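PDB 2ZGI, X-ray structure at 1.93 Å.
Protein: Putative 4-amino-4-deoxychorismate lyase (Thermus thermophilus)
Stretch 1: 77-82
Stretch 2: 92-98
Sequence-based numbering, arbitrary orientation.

Stretch 1, residues 77-82: PCLRLR
Stretch 2, residues 92-98: SEARPYA

The two stretches are neighbouring antiparallel β-strands, joined by a ladder of backbone hydrogen bonds and overlaid on one face by a row of charged side chains, among them a stacked pair of arginines. Strand 78-82 runs against strand 92-96 with 153° between their N-to-C directions and axes approaching to 4.6 Å; the contact buries 578 Å² in all. Backbone torsions are extended, for example -106/128 at Arg80 and -148/157 at Arg95, while Pro96 sits at -54/138.

The register pairs Arg80 with Arg95 and Arg82 with Glu93 as hydrogen-bonded pairs, CA-CA 5.5 and 5.3 Å. Arg80 N donates to Arg95 O at 2.8 Å, and Arg95 N returns to Arg80 O at 3.0 Å; Arg82 N reaches Glu93 O at 2.9 Å, and Glu93 N reaches Arg82 O at 3.0 Å. Between them, Leu81 and Ala94 form a non-hydrogen-bonded pair whose CA atoms lie 4.4 Å apart, close enough for CA-H...O contacts: Leu81 CA to Glu93 O at 3.2 Å, Ala94 CA to Arg80 O at 3.3 Å. Leu79 pairs likewise with Pro96, whose ring nitrogen has no hydrogen to donate, so a non-hydrogen-bonded site suits it. Beyond it, Tyr97 N donates to Cys78 O at 3.1 Å. Water 1 extends this end, accepting from Cys78 N and donating to Tyr97 O, each at 2.9 Å.

Arg80, Arg82, Glu93 and Arg95 share one face. Arg80 (chi1 t, chi2 -148°) and Arg95 (chi1 p, chi2 and chi3 t) lay their guanidinium groups flat on each other, centres 4.0 Å apart and planes at 14°. Arg80 NE and Arg95 NH2, 3.4 Å apart, are both donors and carry like charge; the flat, delocalised groups nevertheless stack, and Arg80 CD packs 3.3 Å from Arg95 NH2. Arg82 (chi1 and chi2 t) and Glu93 (chi1 p, chi2 t) have opposite charges, but their salt bridge is long, Arg82 NE to Glu93 OE1 4.0 Å. Water 2 links the pair, donating to Glu93 OE1 at 2.7 Å and to Arg82 O at 2.8 Å, and accepting weakly from Arg82 NE at 3.5 Å.

On the other face, buried Leu81 (m, t) brings CD2 to 3.4 Å from Ala94 CB; the end of the leucine comes nearer the second strand, where the small alanine methyl meets it. At the Cys78 end of the ladder, Cys78 (m) sets CB 3.8 Å from Tyr97 CB. Tyr97 (chi1 t, chi2 93°) starts toward the first strand before its end leads away, with Arg80 CB at its ring edge.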

ATOM      1  N   PRO D  77       8.535 -25.243  38.258  1.00 36.42           N
ATOM      2  CA  PRO D  77       9.892 -24.982  37.764  1.00 35.85           C
ATOM      3  C   PRO D  77       9.985 -23.615  37.099  1.00 34.94           C
ATOM      4  O   PRO D  77      10.930 -22.866  37.343  1.00 34.39           O
ATOM      5  CB  PRO D  77      10.138 -26.094  36.731  1.00 36.23           C
ATOM      6  CG  PRO D  77       9.030 -27.068  36.872  1.00 37.22           C
ATOM      7  CD  PRO D  77       7.997 -26.544  37.810  1.00 36.42           C
ATOM      8  N   CYS D  78       8.995 -23.292  36.272  1.00 34.30           N
ATOM      9  CA  CYS D  78       8.893 -21.970  35.679  1.00 33.54           C
ATOM     10  C   CYS D  78       7.448 -21.549  35.574  1.00 33.05           C
ATOM     11  O   CYS D  78       6.545 -22.392  35.609  1.00 33.15           O
ATOM     12  CB  CYS D  78       9.519 -21.968  34.288  1.00 33.40           C
ATOM     13  SG  CYS D  78      11.273 -22.387  34.289  1.00 35.16           S
ATOM     14  N   LEU D  79       7.253 -20.238  35.453  1.00 32.08           N
ATOM     15  CA  LEU D  79       5.947 -19.609  35.390  1.00 31.24           C
ATOM     16  C   LEU D  79       5.956 -18.617  34.253  1.00 30.27           C
ATOM     17  O   LEU D  79       6.998 -18.053  33.930  1.00 29.91           O
ATOM     18  CB  LEU D  79       5.661 -18.852  36.692  1.00 31.57           C
ATOM     19  CG  LEU D  79       5.446 -19.731  37.918  1.00 32.66           C
ATOM     20  CD1 LEU D  79       5.418 -18.871  39.178  1.00 36.70           C
ATOM     21  CD2 LEU D  79       4.135 -20.495  37.782  1.00 34.99           C
ATOM     22  N   ARG D  80       4.797 -18.432  33.638  1.00 29.64           N
ATOM     23  CA  ARG D  80       4.554 -17.305  32.751  1.00 29.33           C
ATOM     24  C   ARG D  80       3.660 -16.335  33.504  1.00 28.67           C
ATOM     25  O   ARG D  80       2.590 -16.711  34.029  1.00 28.70           O
ATOM     26  CB  ARG D  80       3.883 -17.758  31.451  1.00 30.09           C
ATOM     27  CG  ARG D  80       3.783 -16.653  30.385  1.00 32.27           C
ATOM     28  CD  ARG D  80       2.517 -16.877  29.553  1.00 33.96           C
ATOM     29  NE  ARG D  80       2.186 -15.802  28.622  1.00 35.98           N
ATOM     30  CZ  ARG D  80       1.150 -14.968  28.763  1.00 39.53           C
ATOM     31  NH1 ARG D  80       0.348 -15.050  29.821  1.00 40.20           N
ATOM     32  NH2 ARG D  80       0.921 -14.028  27.847  1.00 42.49           N
ATOM     33  N   LEU D  81       4.092 -15.083  33.560  1.00 26.92           N
ATOM     34  CA  LEU D  81       3.368 -14.074  34.288  1.00 26.19           C
ATOM     35  C   LEU D  81       2.898 -13.037  33.320  1.00 26.20           C
ATOM     36  O   LEU D  81       3.531 -12.791  32.289  1.00 25.84           O
ATOM     37  CB  LEU D  81       4.297 -13.395  35.328  1.00 26.80           C
ATOM     38  CG  LEU D  81       5.089 -14.283  36.283  1.00 26.75           C
ATOM     39  CD1 LEU D  81       6.190 -13.475  37.005  1.00 29.02           C
ATOM     40  CD2 LEU D  81       4.101 -14.808  37.296  1.00 29.19           C
ATOM     41  N   ARG D  82       1.800 -12.392  33.667  1.00 25.81           N
ATOM     42  CA  ARG D  82       1.320 -11.308  32.875  1.00 26.12           C
ATOM     43  C   ARG D  82       0.739 -10.191  33.725  1.00 25.56           C
ATOM     44  O   ARG D  82      -0.105 -10.445  34.603  1.00 26.72           O
ATOM     45  CB  ARG D  82       0.261 -11.856  31.950  1.00 26.45           C
ATOM     46  CG  ARG D  82      -0.089 -10.931  30.841  1.00 29.01           C
ATOM     47  CD  ARG D  82      -1.469 -11.297  30.412  1.00 33.92           C
ATOM     48  NE  ARG D  82      -2.152 -10.087  30.082  1.00 38.83           N
ATOM     49  CZ  ARG D  82      -2.170  -9.588  28.862  1.00 36.34           C
ATOM     50  NH1 ARG D  82      -1.568 -10.263  27.905  1.00 36.08           N
ATOM     51  NH2 ARG D  82      -2.799  -8.455  28.623  1.00 31.12           N
ATOM     52  N   SER D  92      -3.001  -9.079  37.259  1.00 28.93           N
ATOM     53  CA  SER D  92      -1.762  -9.812  37.471  1.00 27.76           C
ATOM     54  C   SER D  92      -2.122 -11.279  37.512  1.00 28.22           C
ATOM     55  O   SER D  92      -3.077 -11.691  38.212  1.00 27.48           O
ATOM     56  CB  SER D  92      -1.068  -9.375  38.774  1.00 28.24           C
ATOM     57  OG  SER D  92      -0.846  -7.967  38.763  1.00 28.22           O
ATOM     58  N   GLU D  93      -1.402 -12.069  36.722  1.00 27.78           N
ATOM     59  CA  GLU D  93      -1.697 -13.500  36.619  1.00 28.81           C
ATOM     60  C   GLU D  93      -0.460 -14.344  36.389  1.00 28.40           C
ATOM     61  O   GLU D  93       0.562 -13.846  35.897  1.00 28.56           O
ATOM     62  CB  GLU D  93      -2.690 -13.740  35.490  1.00 29.31           C
ATOM     63  CG  GLU D  93      -2.322 -13.038  34.218  1.00 31.87           C
ATOM     64  CD  GLU D  93      -3.452 -13.090  33.232  1.00 35.40           C
ATOM     65  OE1 GLU D  93      -4.040 -12.005  32.981  1.00 34.02           O
ATOM     66  OE2 GLU D  93      -3.760 -14.224  32.761  1.00 33.91           O
ATOM     67  N   ALA D  94      -0.563 -15.623  36.750  1.00 28.86           N
ATOM     68  CA  ALA D  94       0.544 -16.549  36.656  1.00 28.39           C
ATOM     69  C   ALA D  94       0.016 -17.898  36.310  1.00 29.72           C
ATOM     70  O   ALA D  94      -1.042 -18.328  36.797  1.00 29.23           O
ATOM     71  CB  ALA D  94       1.314 -16.622  37.977  1.00 28.84           C
ATOM     72  N   ARG D  95       0.760 -18.583  35.461  1.00 29.92           N
ATOM     73  CA  ARG D  95       0.410 -19.935  35.126  1.00 31.49           C
ATOM     74  C   ARG D  95       1.709 -20.697  34.861  1.00 31.80           C
ATOM     75  O   ARG D  95       2.739 -20.088  34.514  1.00 29.72           O
ATOM     76  CB  ARG D  95      -0.524 -19.970  33.909  1.00 31.69           C
ATOM     77  CG  ARG D  95       0.178 -19.744  32.593  1.00 33.14           C
ATOM     78  CD  ARG D  95      -0.781 -19.332  31.537  1.00 36.53           C
ATOM     79  NE  ARG D  95      -0.118 -19.226  30.246  1.00 39.00           N
ATOM     80  CZ  ARG D  95      -0.592 -18.514  29.231  1.00 42.17           C
ATOM     81  NH1 ARG D  95      -1.720 -17.822  29.373  1.00 43.01           N
ATOM     82  NH2 ARG D  95       0.077 -18.475  28.085  1.00 41.40           N
ATOM     83  N   PRO D  96       1.645 -22.032  34.999  1.00 33.13           N
ATOM     84  CA  PRO D  96       2.788 -22.894  34.716  1.00 33.13           C
ATOM     85  C   PRO D  96       3.315 -22.615  33.309  1.00 32.75           C
ATOM     86  O   PRO D  96       2.520 -22.420  32.381  1.00 32.34           O
ATOM     87  CB  PRO D  96       2.166 -24.292  34.735  1.00 33.95           C
ATOM     88  CG  PRO D  96       0.720 -24.065  34.264  1.00 34.39           C
ATOM     89  CD  PRO D  96       0.386 -22.812  35.076  1.00 33.74           C
ATOM     90  N   TYR D  97       4.638 -22.574  33.168  1.00 32.94           N
ATOM     91  CA  TYR D  97       5.287 -22.374  31.872  1.00 32.48           C
ATOM     92  C   TYR D  97       5.708 -23.734  31.344  1.00 31.97           C
ATOM     93  O   TYR D  97       6.198 -24.576  32.103  1.00 32.05           O
ATOM     94  CB  TYR D  97       6.511 -21.447  32.051  1.00 33.17           C
ATOM     95  CG  TYR D  97       7.395 -21.257  30.816  1.00 33.66           C
ATOM     96  CD1 TYR D  97       7.194 -20.196  29.947  1.00 33.97           C
ATOM     97  CD2 TYR D  97       8.450 -22.135  30.545  1.00 34.79           C
ATOM     98  CE1 TYR D  97       8.002 -20.014  28.816  1.00 33.53           C
ATOM     99  CE2 TYR D  97       9.262 -21.968  29.425  1.00 33.85           C
ATOM    100  CZ  TYR D  97       9.044 -20.902  28.575  1.00 34.21           C
ATOM    101  OH  TYR D  97       9.853 -20.745  27.468  1.00 36.77           O
ATOM    102  N   ALA D  98       5.495 -23.972  30.057  1.00 31.44           N
ATOM    103  CA  ALA D  98       6.047 -25.170  29.433  1.00 31.73           C
ATOM    104  C   ALA D  98       6.975 -24.762  28.277  1.00 31.42           C
ATOM    105  O   ALA D  98       6.570 -24.003  27.383  1.00 31.91           O
ATOM    106  CB  ALA D  98       4.934 -26.104  28.947  1.00 31.79           C
TER
HETATM  107  O   HOH W   1       7.646 -25.201  34.478  1.00 30.23           O
HETATM  108  O   HOH W   2      -2.613  -9.755  33.491  1.00 21.79           O